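Local coordinates for protein putative NADH-flavin reductase (Lactobacillus casei ATCC 334, PDB 3H2S) that binds NADPH in a Rossmann-type fold and is probably an oxidoreductase, perhaps an NADH-flavin reductase, at residues S157-A161 and Q184-T188. Residues are numbered along the deposited sequence; the frame is centred on the assembly and turned at random.
With NDP (NADPH dihydro-nicotinamide-adenine-dinucleotide phosphate), chain C.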
loop_
_atom_site.group_PDB
_atom_site.type_symbol
_atom_site.label_atom_id
_atom_site.label_comp_id
_atom_site.label_asym_id
_atom_site.label_seq_id
_atom_site.Cartn_x
_atom_site.Cartn_y
_atom_site.Cartn_z
ATOM N N SER A 157 6.166 -12.218 -13.012
ATOM C CA SER A 157 5.028 -12.083 -13.912
ATOM C C SER A 157 4.948 -13.340 -14.758
ATOM O O SER A 157 5.982 -13.830 -15.245
ATOM C CB SER A 157 5.193 -10.861 -14.822
ATOM O OG SER A 157 4.944 -9.661 -14.120
ATOM N N PRO A 158 3.715 -13.817 -15.008
ATOM C CA PRO A 158 3.481 -14.856 -15.982
ATOM C C PRO A 158 3.664 -14.310 -17.394
ATOM O O PRO A 158 3.599 -13.107 -17.606
ATOM C CB PRO A 158 2.009 -15.256 -15.751
ATOM C CG PRO A 158 1.543 -14.485 -14.526
ATOM C CD PRO A 158 2.460 -13.315 -14.404
ATOM N N SER A 159 3.772 -15.205 -18.360
ATOM C CA SER A 159 3.528 -14.864 -19.755
ATOM C C SER A 159 2.044 -14.558 -19.943
ATOM O O SER A 159 1.236 -14.788 -19.044
ATOM C CB SER A 159 3.917 -16.042 -20.640
ATOM O OG SER A 159 5.269 -16.396 -20.412
ATOM N N GLU A 160 1.673 -14.207 -21.165
ATOM C CA GLU A 160 0.311 -13.793 -21.471
ATOM C C GLU A 160 -0.713 -14.867 -21.090
ATOM O O GLU A 160 -1.823 -14.551 -20.635
ATOM C CB GLU A 160 0.205 -13.462 -22.958
ATOM C CG GLU A 160 -1.151 -13.739 -23.579
ATOM C CD GLU A 160 -1.510 -12.732 -24.650
ATOM O OE1 GLU A 160 -0.790 -11.714 -24.773
ATOM O OE2 GLU A 160 -2.527 -12.942 -25.350
ATOM N N ALA A 161 -0.342 -16.132 -21.269
ATOM C CA ALA A 161 -1.251 -17.234 -20.952
ATOM C C ALA A 161 -0.755 -18.019 -19.746
ATOM O O ALA A 161 0.401 -18.424 -19.700
ATOM C CB ALA A 161 -1.433 -18.158 -22.165
ATOM N N GLN A 184 3.946 -18.318 -29.331
ATOM C CA GLN A 184 3.000 -18.007 -28.270
ATOM C C GLN A 184 3.702 -17.666 -26.968
ATOM O O GLN A 184 4.927 -17.757 -26.859
ATOM C CB GLN A 184 2.023 -19.156 -28.064
ATOM C CG GLN A 184 1.309 -19.571 -29.348
ATOM C CD GLN A 184 0.313 -20.679 -29.121
ATOM O OE1 GLN A 184 0.032 -21.055 -27.983
ATOM N NE2 GLN A 184 -0.207 -21.235 -30.208
ATOM N N SER A 185 2.930 -17.157 -26.019
ATOM C CA SER A 185 3.486 -16.721 -24.754
ATOM C C SER A 185 2.683 -17.354 -23.618
ATOM O O SER A 185 1.542 -16.973 -23.378
ATOM C CB SER A 185 3.432 -15.192 -24.684
ATOM O OG SER A 185 3.795 -14.734 -23.402
ATOM N N HIS A 186 3.235 -18.403 -23.006
ATOM C CA HIS A 186 2.493 -19.148 -21.994
ATOM C C HIS A 186 3.404 -19.751 -20.938
ATOM O O HIS A 186 4.583 -20.015 -21.193
ATOM C CB HIS A 186 1.623 -20.241 -22.636
ATOM C CG HIS A 186 2.359 -21.103 -23.617
ATOM N ND1 HIS A 186 3.195 -22.124 -23.227
ATOM C CD2 HIS A 186 2.456 -21.035 -24.967
ATOM C CE1 HIS A 186 3.700 -22.711 -24.297
ATOM N NE2 HIS A 186 3.283 -22.056 -25.366
ATOM N N ILE A 187 2.854 -19.902 -19.737
ATOM C CA ILE A 187 3.520 -20.589 -18.644
ATOM C C ILE A 187 2.473 -21.404 -17.887
ATOM O O ILE A 187 1.381 -20.908 -17.625
ATOM C CB ILE A 187 4.193 -19.582 -17.676
ATOM C CG1 ILE A 187 4.875 -20.319 -16.513
ATOM C CG2 ILE A 187 3.154 -18.623 -17.099
ATOM C CD1 ILE A 187 6.304 -20.704 -16.777
ATOM N N THR A 188 2.771 -22.675 -17.626
ATOM C CA THR A 188 1.878 -23.512 -16.835
ATOM C C THR A 188 1.970 -23.202 -15.345
ATOM O O THR A 188 2.990 -22.695 -14.858
ATOM C CB THR A 188 2.127 -25.023 -17.068
ATOM O OG1 THR A 188 3.452 -25.375 -16.609
ATOM C CG2 THR A 188 2.001 -25.358 -18.558
HETATM P PA NDP C . -7.144 -18.449 -8.637
HETATM O O1A NDP C . -8.360 -17.703 -9.258
HETATM O O2A NDP C . -6.992 -19.905 -8.913
HETATM O O5B NDP C . -7.590 -18.147 -7.030
HETATM C C5B NDP C . -6.455 -17.571 -6.334
HETATM C C4B NDP C . -6.673 -17.666 -4.774
HETATM O O4B NDP C . -7.308 -16.477 -4.347
HETATM C C3B NDP C . -7.649 -18.819 -4.361
HETATM O O3B NDP C . -6.965 -19.578 -3.414
HETATM C C2B NDP C . -8.853 -18.024 -3.710
HETATM O O2B NDP C . -9.537 -18.651 -2.683
HETATM C C1B NDP C . -8.069 -16.770 -3.213
HETATM N N9A NDP C . -8.982 -15.634 -3.007
HETATM C C8A NDP C . -9.683 -14.974 -4.050
HETATM N N7A NDP C . -10.425 -13.953 -3.613
HETATM C C5A NDP C . -10.179 -13.918 -2.224
HETATM C C6A NDP C . -10.668 -13.034 -1.247
HETATM N N6A NDP C . -11.551 -12.067 -1.622
HETATM N N1A NDP C . -10.487 -13.364 0.083
HETATM C C2A NDP C . -9.576 -14.347 0.350
HETATM N N3A NDP C . -8.881 -15.138 -0.521
HETATM C C4A NDP C . -9.279 -14.944 -1.825
HETATM O O3 NDP C . -5.995 -17.648 -9.364
HETATM P PN NDP C . -4.694 -17.929 -10.292
HETATM O O1N NDP C . -3.874 -19.061 -9.645
HETATM O O2N NDP C . -5.285 -18.307 -11.617
HETATM O O5D NDP C . -3.718 -16.621 -10.354
HETATM C C5D NDP C . -2.636 -16.433 -9.437
HETATM C C4D NDP C . -1.926 -15.126 -9.833
HETATM O O4D NDP C . -1.668 -15.238 -11.222
HETATM C C3D NDP C . -2.689 -13.788 -9.604
HETATM O O3D NDP C . -1.800 -12.786 -9.271
HETATM C C2D NDP C . -3.353 -13.587 -11.015
HETATM O O2D NDP C . -3.568 -12.226 -11.290
HETATM C C1D NDP C . -2.155 -14.100 -11.892
HETATM N N1N NDP C . -2.564 -14.309 -13.279
HETATM C C2N NDP C . -1.969 -13.415 -14.266
HETATM C C3N NDP C . -2.591 -13.499 -15.660
HETATM C C7N NDP C . -1.616 -12.963 -16.694
HETATM O O7N NDP C . -0.960 -11.961 -16.447
HETATM N N7N NDP C . -1.611 -13.526 -17.962
HETATM C C4N NDP C . -3.290 -14.775 -16.082
HETATM C C5N NDP C . -4.091 -15.438 -14.990
HETATM C C6N NDP C . -3.645 -15.242 -13.559
HETATM P P2B NDP C . -10.645 -19.801 -3.011
HETATM O O1X NDP C . -9.902 -21.086 -3.528
HETATM O O2X NDP C . -11.232 -20.247 -1.620
HETATM O O3X NDP C . -11.672 -19.340 -3.987
#
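With its OG anti to the backbone N (chi1 172°), S185 presents the hydroxyl to the backbone N of E160, while S159 turns its own OG beside its backbone N and leaves CB against S185. The E160 N to S185 OG bond is 3.1 Å long, and its N-H...O angle of 167° shows that the N-H of E160 points almost straight at the oxygen. The approach of S159 CB to the same OG, also 3.1 Å, indicates tight packing. S185 OG additionally bonds the carbonyl of L178, so two hydrogen bonds grip it; an alanine here would probably leave both the E160 N-H and the L178 carbonyl without their hydroxyl partner.

Next to this, A161 forms a single parallel-type bridge around H186. A161 N reaches S185 O at 3.0 Å, tilted from the carbonyl plane, whereas I187 N meets A161 O at 2.9 Å nearly along the C=O axis (168°). CB of A161 rests 3.7 Å from CB of H186. CG2 of I187 touches P158 CB at 3.8 Å, and the neighbouring CG of that proline lies 3.7 Å from C2N of the nicotinamide. The carboxamide N7N lies 2.9 Å from E160 O, so the pinned backbone borders the nicotinamide end of the pocket.

S159 OG bonds V212 O and H186 ND1 bonds D214, both on strand 209-214. The contact thus joins the loop that leaves strand 153-158 to the loop that follows strand 170-173, just before T188 caps helix 189-201.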